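Local coordinates for serine proteinase inhibitor A (Sagittaria sagittifolia, PDB 3E8L), which inhibits trypsin, and probably chymotrypsin, through two reactive sites on a beta-trefoil scaffold, engaging two enzyme molecules at once, at residues Pro10-Ser14 with Val78-Gly82; Leu65-Ala71 with Tyr85-Met91; Phe128-Glu132 with Leu144-Glu150. The protein carries 2 engineered substitutions. The contacts are given in a common frame with arbitrary orientation. Residue numbers count along the deposited sequence, not the author numbering.

Contact 1. Residues Pro10-Ser14 with Val78-Gly82; sequences PVVDS and VMQLG
The CG2 methyl of V11 forms the apolar centre of this contact, lying 3.3 Å from CD1 of L81 and 3.6 Å from CG of M79. V11 is in the t rotamer (chi1 172°) and its CA-to-CB bond points toward 78-82, so this compact branched side chain fits between the two longer ones. M79 keeps chi1 and chi2 t, which extends its chain, while L81, with chi1 at -109°, lies between wells and still brings its tip against V11. Farther out, P10 CB touches V78 CG1 at 4.0 Å.

Neither segment is regular strand; V11 (phi/psi -76/126) and M79 (-71/126) are extended where they meet. The closest CA atoms are those of P10 and Q80, 4.6 Å apart. One backbone hydrogen bond fixes the register, V11 N to M79 O at 3.0 Å and a nearly straight 172°; P10 CA approaches the same M79 O at 3.6 Å in a CA-H...O contact. G82 ends its segment at a positive phi of 85°, where a CB would press on the preceding carbonyl.

At the polar edge, 10-14 runs away from its partner, and D13 forms a salt bridge with K183. Q80 points away from 10-14; it and L81 pack on one of the two bound trypsin molecules. V19 hydrogen-bonds through its backbone to both V11 and M79, and F181 of strand 179-183 touches both side chains. The arrangement is a loop-to-loop closure of the Kunitz-type beta-trefoil, setting the N-terminal segment against a long inter-strand loop that meets the protease.

Contact 2. Residues Leu65-Ala71 with Tyr85-Met91; sequences LPVGFSA and YKFSFSM. With SO4 (sulfate ion), chain I.
F69 directs its ring edge at the face of F87 in a T-shaped stack, centroids 4.8 Å and planes 67° apart, both at chi1 m. They form a non-hydrogen-bonded pair of antiparallel strands 67-70 and 85-89, axes 4.4 Å apart at 156°. V67 pairs likewise with F89 on the same face. Between them, G68 N to S88 O (2.6 Å) and S88 N to G68 O (2.9 Å) form a hydrogen-bonded pair; beyond F69 and F87, S70 N to K86 O (3.0 Å) and K86 N to S70 O (2.9 Å) form the next. S90 N to P66 O (2.6 Å) extends the pairing. L65 CD1 lies over the F89 ring face in a CH-pi contact, 3.9 Å from its centroid. The face of S70, K86 and S88 is more polar: NZ of the all-t K86 hydrogen-bonds O1 of a sulfate, probably from the crystallisation liquor, at 3.2 Å. Such alternation implies an amphipathic unit, aromatic and aliphatic toward the interior (V67, F69, F87, F89), hydrophilic on its other face.

Contact 3. Residues Phe128-Glu132 with Leu144-Glu150; sequences FSWFE and LAACSCE
L144 opens the second segment in strand conformation, its CA 3.3 Å from E132 O in a CA-H...O contact. A145 faces E132 in a hydrogen-bonded pair: A145 N to E132 O and E132 N to A145 O, both 2.9 Å. Its short side chain leaves room beside E132 CB, 4.0 Å from A145 CB. A146 comes next, on the other face, in a non-hydrogen-bonded pair with F131; its methyl lies 3.8 Å from F131 CE1, and so small a residue suits a place where the larger F131 already meets F87 and W101. Strands 130-132 and 144-147 run antiparallel at 151°, axes 4.6 Å apart, as part of a beta hairpin in the beta-trefoil; on the other edge of 142-147, L144 and A146 make backbone hydrogen bonds to V159 and P157. C147 pairs with W130 through C147 N to W130 O (2.6 Å) and W130 N to C147 O (2.9 Å). Its SG, 3.6 Å from E132 OE1, is in the disulfide that ties the end of the hairpin strand to C156; E132 itself makes salt bridges with R84 and R134. At S148 the strand has ended, and phi/psi of -104/19 turns the chain round the indole. C149 returns to an extended backbone, its carbonyl C 3.3 Å from W130 CD1; its CA-to-CB bond points away from 128-132, its SG joined to C152 in a disulfide. E150, t at chi1 and chi2, lays its aliphatic CG over the six-membered ring of W130 (chi1 m), 3.5 Å from the centroid, while its OE1 hydrogen-bonds S72.

From the N terminus, 10-14 pairs with 78-82, so contact 1 closes a long loop holding strands 30-34, 43-49, 52-57 and 67-70. Contact 2 starts within that loop, at 65-71, but finishes beyond it at 85-91: the two cross along the chain. They touch where Y85 OH meets Q80 N at 2.8 Å and where M79 CE lies 3.4 Å from F69 CD2. Contact 3 follows in series, closing the short hairpin loop between 128-132 and 144-150. It joins contact 2 in one four-stranded sheet, since Y85 O lies 2.7 Å from F131 N, a probable hydrogen bond between neighbouring strands. Contacts 1 and 3 meet at G82 O and E132 CD, 3.4 Å apart.

Contact 1. Residues Pro10-Ser14 with Val78-Gly82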
loop_
_atom_site.group_PDB
_atom_site.type_symbol
_atom_site.label_atom_id
_atom_site.label_comp_id
_atom_site.label_asym_id
_atom_site.label_seq_id
_atom_site.Cartn_x
_atom_site.Cartn_y
_atom_site.Cartn_z
ATOM N N PRO A 10 -18.873 -1.753 12.368
ATOM C CA PRO A 10 -17.729 -2.523 11.900
ATOM C C PRO A 10 -18.104 -3.399 10.765
ATOM O O PRO A 10 -19.225 -3.726 10.579
ATOM C CB PRO A 10 -17.358 -3.385 13.098
ATOM C CG PRO A 10 -18.254 -3.014 14.151
ATOM C CD PRO A 10 -19.419 -2.330 13.588
ATOM N N VAL A 11 -17.122 -3.759 9.990
ATOM C CA VAL A 11 -17.308 -4.745 8.943
ATOM C C VAL A 11 -17.368 -6.105 9.630
ATOM O O VAL A 11 -16.482 -6.458 10.412
ATOM C CB VAL A 11 -16.153 -4.705 7.941
ATOM C CG1 VAL A 11 -16.229 -5.867 6.944
ATOM C CG2 VAL A 11 -16.143 -3.404 7.242
ATOM N N VAL A 12 -18.429 -6.852 9.373
ATOM C CA VAL A 12 -18.541 -8.150 10.010
ATOM C C VAL A 12 -18.162 -9.260 9.031
ATOM O O VAL A 12 -18.245 -9.092 7.810
ATOM C CB VAL A 12 -19.905 -8.382 10.701
ATOM C CG1 VAL A 12 -20.038 -7.470 11.905
ATOM C CG2 VAL A 12 -21.060 -8.183 9.732
ATOM N N ASP A 13 -17.705 -10.380 9.579
ATOM C CA ASP A 13 -17.418 -11.554 8.762
ATOM C C ASP A 13 -18.719 -12.343 8.571
ATOM O O ASP A 13 -19.772 -11.947 9.106
ATOM C CB ASP A 13 -16.287 -12.397 9.387
ATOM C CG ASP A 13 -16.627 -12.930 10.779
ATOM O OD1 ASP A 13 -17.812 -13.246 11.033
ATOM O OD2 ASP A 13 -15.697 -13.057 11.617
ATOM N N SER A 14 -18.641 -13.452 7.829
ATOM C CA SER A 14 -19.793 -14.334 7.597
ATOM C C SER A 14 -20.466 -14.850 8.890
ATOM O O SER A 14 -21.623 -15.239 8.857
ATOM C CB SER A 14 -19.419 -15.497 6.680
ATOM O OG SER A 14 -18.453 -16.328 7.302
ATOM N N VAL A 78 -10.148 -3.141 14.471
ATOM C CA VAL A 78 -11.252 -3.723 13.735
ATOM C C VAL A 78 -11.473 -2.967 12.436
ATOM O O VAL A 78 -11.297 -1.760 12.396
ATOM C CB VAL A 78 -12.538 -3.771 14.630
ATOM C CG1 VAL A 78 -13.573 -2.748 14.216
ATOM C CG2 VAL A 78 -13.126 -5.151 14.619
ATOM N N MET A 79 -11.836 -3.670 11.368
ATOM C CA MET A 79 -12.075 -3.020 10.083
ATOM C C MET A 79 -13.363 -2.203 10.161
ATOM O O MET A 79 -14.405 -2.734 10.546
ATOM C CB MET A 79 -12.107 -4.060 8.943
ATOM C CG MET A 79 -12.556 -3.530 7.606
ATOM S SD MET A 79 -12.419 -4.580 6.128
ATOM C CE MET A 79 -11.795 -6.129 6.706
ATOM N N GLN A 80 -13.279 -0.913 9.822
ATOM C CA GLN A 80 -14.454 -0.024 9.871
ATOM C C GLN A 80 -14.988 0.322 8.489
ATOM O O GLN A 80 -14.217 0.601 7.579
ATOM C CB GLN A 80 -14.176 1.257 10.670
ATOM C CG GLN A 80 -14.187 1.092 12.194
ATOM C CD GLN A 80 -13.477 2.243 12.933
ATOM O OE1 GLN A 80 -12.697 3.009 12.330
ATOM N NE2 GLN A 80 -13.742 2.366 14.244
ATOM N N LEU A 81 -16.314 0.302 8.349
ATOM C CA LEU A 81 -16.999 0.662 7.106
ATOM C C LEU A 81 -16.543 2.001 6.566
ATOM O O LEU A 81 -16.431 2.969 7.302
ATOM C CB LEU A 81 -18.502 0.689 7.329
ATOM C CG LEU A 81 -19.413 -0.382 6.729
ATOM C CD1 LEU A 81 -18.691 -1.579 6.229
ATOM C CD2 LEU A 81 -20.472 -0.763 7.739
ATOM N N GLY A 82 -16.224 2.034 5.280
ATOM C CA GLY A 82 -15.790 3.263 4.636
ATOM C C GLY A 82 -14.309 3.552 4.786
ATOM O O GLY A 82 -13.767 4.439 4.106
#

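Contact 2. Residues Leu65-Ala71 with Tyr85-Met91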
loop_
_atom_site.group_PDB
_atom_site.type_symbol
_atom_site.label_atom_id
_atom_site.label_comp_id
_atom_site.label_asym_id
_atom_site.label_seq_id
_atom_site.Cartn_x
_atom_site.Cartn_y
_atom_site.Cartn_z
ATOM N N LEU A 65 -7.726 -17.733 -1.157
ATOM C CA LEU A 65 -6.539 -17.456 -0.395
ATOM C C LEU A 65 -6.870 -16.599 0.785
ATOM O O LEU A 65 -7.775 -15.823 0.760
ATOM C CB LEU A 65 -5.467 -16.805 -1.225
ATOM C CG LEU A 65 -4.729 -17.527 -2.320
ATOM C CD1 LEU A 65 -4.086 -16.510 -3.159
ATOM C CD2 LEU A 65 -3.701 -18.427 -1.795
ATOM N N PRO A 66 -6.129 -16.794 1.845
ATOM C CA PRO A 66 -6.268 -15.995 3.061
ATOM C C PRO A 66 -5.774 -14.576 2.841
ATOM O O PRO A 66 -4.753 -14.387 2.195
ATOM C CB PRO A 66 -5.344 -16.708 4.057
ATOM C CG PRO A 66 -4.999 -18.011 3.460
ATOM C CD PRO A 66 -5.124 -17.864 2.002
ATOM N N VAL A 67 -6.487 -13.592 3.381
ATOM C CA VAL A 67 -6.112 -12.193 3.251
ATOM C C VAL A 67 -5.965 -11.550 4.623
ATOM O O VAL A 67 -6.807 -11.721 5.489
ATOM C CB VAL A 67 -7.162 -11.383 2.453
ATOM C CG1 VAL A 67 -6.616 -9.997 2.086
ATOM C CG2 VAL A 67 -7.627 -12.131 1.200
ATOM N N GLY A 68 -4.891 -10.791 4.811
ATOM C CA GLY A 68 -4.703 -9.978 6.015
ATOM C C GLY A 68 -5.021 -8.533 5.686
ATOM O O GLY A 68 -4.755 -8.061 4.568
ATOM N N PHE A 69 -5.592 -7.830 6.656
ATOM C CA PHE A 69 -6.017 -6.448 6.470
ATOM C C PHE A 69 -5.214 -5.553 7.376
ATOM O O PHE A 69 -5.106 -5.796 8.577
ATOM C CB PHE A 69 -7.507 -6.294 6.765
ATOM C CG PHE A 69 -8.370 -7.257 6.004
ATOM C CD1 PHE A 69 -8.423 -7.211 4.600
ATOM C CD2 PHE A 69 -9.111 -8.228 6.679
ATOM C CE1 PHE A 69 -9.208 -8.115 3.887
ATOM C CE2 PHE A 69 -9.905 -9.131 5.974
ATOM C CZ PHE A 69 -9.949 -9.071 4.574
ATOM N N SER A 70 -4.621 -4.514 6.817
ATOM C CA SER A 70 -3.793 -3.679 7.660
ATOM C C SER A 70 -3.961 -2.196 7.391
ATOM O O SER A 70 -4.541 -1.802 6.382
ATOM C CB SER A 70 -2.341 -4.157 7.628
ATOM O OG SER A 70 -1.753 -3.876 6.398
ATOM N N ALA A 71 -3.482 -1.379 8.319
ATOM C CA ALA A 71 -3.747 0.056 8.321
ATOM C C ALA A 71 -2.581 0.761 8.984
ATOM O O ALA A 71 -1.736 0.104 9.580
ATOM C CB ALA A 71 -5.036 0.341 9.082
ATOM N N TYR A 85 -7.902 0.123 3.807
ATOM C CA TYR A 85 -6.955 -0.872 4.265
ATOM C C TYR A 85 -6.146 -1.484 3.148
ATOM O O TYR A 85 -6.605 -1.585 2.003
ATOM C CB TYR A 85 -7.688 -1.964 5.020
ATOM C CG TYR A 85 -8.499 -1.392 6.131
ATOM C CD1 TYR A 85 -7.887 -0.949 7.303
ATOM C CD2 TYR A 85 -9.873 -1.262 6.006
ATOM C CE1 TYR A 85 -8.640 -0.401 8.335
ATOM C CE2 TYR A 85 -10.631 -0.712 7.019
ATOM C CZ TYR A 85 -10.017 -0.281 8.178
ATOM O OH TYR A 85 -10.789 0.255 9.176
ATOM N N LYS A 86 -4.928 -1.883 3.504
ATOM C CA LYS A 86 -4.069 -2.691 2.652
ATOM C C LYS A 86 -4.565 -4.136 2.744
ATOM O O LYS A 86 -4.760 -4.653 3.851
ATOM C CB LYS A 86 -2.643 -2.562 3.170
ATOM C CG LYS A 86 -1.557 -3.355 2.449
ATOM C CD LYS A 86 -0.207 -2.718 2.843
ATOM C CE LYS A 86 0.949 -3.698 2.834
ATOM N NZ LYS A 86 2.043 -3.235 3.735
ATOM N N PHE A 87 -4.803 -4.763 1.591
ATOM C CA PHE A 87 -5.202 -6.181 1.506
ATOM C C PHE A 87 -3.979 -7.003 1.112
ATOM O O PHE A 87 -3.298 -6.656 0.156
ATOM C CB PHE A 87 -6.285 -6.363 0.439
ATOM C CG PHE A 87 -7.673 -5.939 0.870
ATOM C CD1 PHE A 87 -7.866 -4.914 1.805
ATOM C CD2 PHE A 87 -8.798 -6.552 0.303
ATOM C CE1 PHE A 87 -9.162 -4.526 2.177
ATOM C CE2 PHE A 87 -10.077 -6.165 0.665
ATOM C CZ PHE A 87 -10.265 -5.163 1.601
ATOM N N SER A 88 -3.702 -8.090 1.827
ATOM C CA SER A 88 -2.516 -8.898 1.548
ATOM C C SER A 88 -2.838 -10.377 1.675
ATOM O O SER A 88 -3.322 -10.837 2.708
ATOM C CB SER A 88 -1.376 -8.527 2.492
ATOM O OG SER A 88 -0.879 -7.215 2.228
ATOM N N PHE A 89 -2.591 -11.116 0.612
ATOM C CA PHE A 89 -2.769 -12.537 0.651
ATOM C C PHE A 89 -1.738 -13.207 1.552
ATOM O O PHE A 89 -0.574 -12.812 1.592
ATOM C CB PHE A 89 -2.652 -13.126 -0.752
ATOM C CG PHE A 89 -3.872 -12.921 -1.613
ATOM C CD1 PHE A 89 -5.136 -13.338 -1.179
ATOM C CD2 PHE A 89 -3.750 -12.350 -2.869
ATOM C CE1 PHE A 89 -6.273 -13.158 -1.995
ATOM C CE2 PHE A 89 -4.861 -12.172 -3.692
ATOM C CZ PHE A 89 -6.123 -12.579 -3.266
ATOM N N SER A 90 -2.177 -14.231 2.277
ATOM C CA SER A 90 -1.268 -15.036 3.076
ATOM C C SER A 90 -0.981 -16.257 2.242
ATOM O O SER A 90 -1.788 -17.189 2.174
ATOM C CB SER A 90 -1.914 -15.427 4.403
ATOM O OG SER A 90 -0.968 -16.035 5.256
ATOM N N MET A 91 0.153 -16.221 1.556
ATOM C CA MET A 91 0.485 -17.255 0.573
ATOM C C MET A 91 1.992 -17.393 0.487
ATOM O O MET A 91 2.710 -16.420 0.709
ATOM C CB MET A 91 -0.109 -16.902 -0.788
ATOM C CG MET A 91 0.376 -15.561 -1.362
ATOM S SD MET A 91 -0.280 -15.173 -2.990
ATOM C CE MET A 91 0.218 -16.632 -3.932
HETATM S S SO4 I . 0.741 -0.115 5.863
HETATM O O1 SO4 I . 1.849 -0.272 4.917
HETATM O O2 SO4 I . 0.837 -1.118 6.922
HETATM O O3 SO4 I . 0.749 1.238 6.426
HETATM O O4 SO4 I . -0.527 -0.323 5.174
#

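Contact 3. Residues Phe128-Glu132 with Leu144-Glu150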
loop_
_atom_site.group_PDB
_atom_site.type_symbol
_atom_site.label_atom_id
_atom_site.label_comp_id
_atom_site.label_asym_id
_atom_site.label_seq_id
_atom_site.Cartn_x
_atom_site.Cartn_y
_atom_site.Cartn_z
ATOM N N PHE A 128 0.984 -0.618 -3.300
ATOM C CA PHE A 128 -0.260 -1.214 -2.875
ATOM C C PHE A 128 -1.319 -0.153 -2.972
ATOM O O PHE A 128 -1.019 1.032 -2.956
ATOM C CB PHE A 128 -0.184 -1.784 -1.458
ATOM C CG PHE A 128 0.121 -0.774 -0.417
ATOM C CD1 PHE A 128 1.434 -0.377 -0.165
ATOM C CD2 PHE A 128 -0.891 -0.220 0.348
ATOM C CE1 PHE A 128 1.722 0.578 0.813
ATOM C CE2 PHE A 128 -0.589 0.727 1.338
ATOM C CZ PHE A 128 0.707 1.122 1.557
ATOM N N SER A 129 -2.557 -0.594 -3.099
ATOM C CA SER A 129 -3.659 0.327 -3.055
ATOM C C SER A 129 -4.419 0.134 -1.750
ATOM O O SER A 129 -4.087 -0.729 -0.932
ATOM C CB SER A 129 -4.524 0.146 -4.294
ATOM O OG SER A 129 -3.708 0.341 -5.443
ATOM N N TRP A 130 -5.416 0.977 -1.552
ATOM C CA TRP A 130 -6.133 1.040 -0.307
ATOM C C TRP A 130 -7.560 0.645 -0.616
ATOM O O TRP A 130 -8.225 1.283 -1.429
ATOM C CB TRP A 130 -6.077 2.468 0.229
ATOM C CG TRP A 130 -4.714 2.913 0.729
ATOM C CD1 TRP A 130 -3.812 3.730 0.084
ATOM C CD2 TRP A 130 -4.110 2.569 1.990
ATOM N NE1 TRP A 130 -2.688 3.922 0.877
ATOM C CE2 TRP A 130 -2.845 3.217 2.043
ATOM C CE3 TRP A 130 -4.516 1.777 3.079
ATOM C CZ2 TRP A 130 -1.991 3.098 3.139
ATOM C CZ3 TRP A 130 -3.668 1.668 4.171
ATOM C CH2 TRP A 130 -2.417 2.321 4.196
ATOM N N PHE A 131 -8.036 -0.420 0.018
ATOM C CA PHE A 131 -9.365 -0.914 -0.268
ATOM C C PHE A 131 -10.346 -0.679 0.869
ATOM O O PHE A 131 -9.992 -0.701 2.052
ATOM C CB PHE A 131 -9.302 -2.368 -0.713
ATOM C CG PHE A 131 -8.472 -2.555 -1.942
ATOM C CD1 PHE A 131 -9.076 -2.698 -3.189
ATOM C CD2 PHE A 131 -7.083 -2.554 -1.865
ATOM C CE1 PHE A 131 -8.305 -2.860 -4.347
ATOM C CE2 PHE A 131 -6.314 -2.714 -3.012
ATOM C CZ PHE A 131 -6.931 -2.860 -4.249
ATOM N N GLU A 132 -11.589 -0.456 0.468
ATOM C CA GLU A 132 -12.632 0.056 1.315
ATOM C C GLU A 132 -13.758 -0.954 1.227
ATOM O O GLU A 132 -14.106 -1.382 0.125
ATOM C CB GLU A 132 -13.073 1.399 0.722
ATOM C CG GLU A 132 -14.105 2.193 1.502
ATOM C CD GLU A 132 -14.377 3.556 0.884
ATOM O OE1 GLU A 132 -13.425 4.204 0.410
ATOM O OE2 GLU A 132 -15.541 3.996 0.874
ATOM N N LEU A 144 -16.521 -3.787 -2.619
ATOM C CA LEU A 144 -15.185 -3.241 -2.439
ATOM C C LEU A 144 -14.990 -1.977 -3.279
ATOM O O LEU A 144 -15.572 -1.838 -4.354
ATOM C CB LEU A 144 -14.106 -4.274 -2.779
ATOM C CG LEU A 144 -14.196 -5.617 -2.053
ATOM C CD1 LEU A 144 -13.175 -6.625 -2.623
ATOM C CD2 LEU A 144 -14.080 -5.463 -0.520
ATOM N N ALA A 145 -14.160 -1.066 -2.779
ATOM C CA ALA A 145 -13.747 0.123 -3.523
ATOM C C ALA A 145 -12.236 0.284 -3.418
ATOM O O ALA A 145 -11.615 -0.137 -2.445
ATOM C CB ALA A 145 -14.460 1.351 -3.011
ATOM N N ALA A 146 -11.643 0.867 -4.444
ATOM C CA ALA A 146 -10.190 0.909 -4.571
ATOM C C ALA A 146 -9.739 2.356 -4.515
ATOM O O ALA A 146 -10.209 3.165 -5.302
ATOM C CB ALA A 146 -9.751 0.253 -5.876
ATOM N N CYS A 147 -8.845 2.677 -3.583
ATOM C CA CYS A 147 -8.382 4.062 -3.365
ATOM C C CYS A 147 -6.885 4.191 -3.490
ATOM O O CYS A 147 -6.144 3.240 -3.252
ATOM C CB CYS A 147 -8.737 4.528 -1.970
ATOM S SG CYS A 147 -10.426 4.266 -1.515
ATOM N N SER A 148 -6.429 5.395 -3.805
ATOM C CA SER A 148 -4.994 5.614 -3.950
ATOM C C SER A 148 -4.429 6.357 -2.726
ATOM O O SER A 148 -3.334 6.927 -2.769
ATOM C CB SER A 148 -4.726 6.367 -5.254
ATOM O OG SER A 148 -5.610 7.506 -5.377
ATOM N N CYS A 149 -5.182 6.320 -1.630
ATOM C CA CYS A 149 -4.871 7.095 -0.447
ATOM C C CYS A 149 -5.560 6.439 0.724
ATOM O O CYS A 149 -6.647 5.868 0.564
ATOM C CB CYS A 149 -5.383 8.528 -0.609
ATOM S SG CYS A 149 -7.152 8.762 -0.179
ATOM N N GLU A 150 -4.942 6.519 1.901
ATOM C CA GLU A 150 -5.536 5.954 3.106
ATOM C C GLU A 150 -6.636 6.839 3.711
ATOM O O GLU A 150 -7.741 6.355 3.968
ATOM C CB GLU A 150 -4.475 5.657 4.172
ATOM C CG GLU A 150 -4.983 4.678 5.258
ATOM C CD GLU A 150 -4.021 4.462 6.435
ATOM O OE1 GLU A 150 -2.837 4.892 6.382
ATOM O OE2 GLU A 150 -4.468 3.864 7.433
#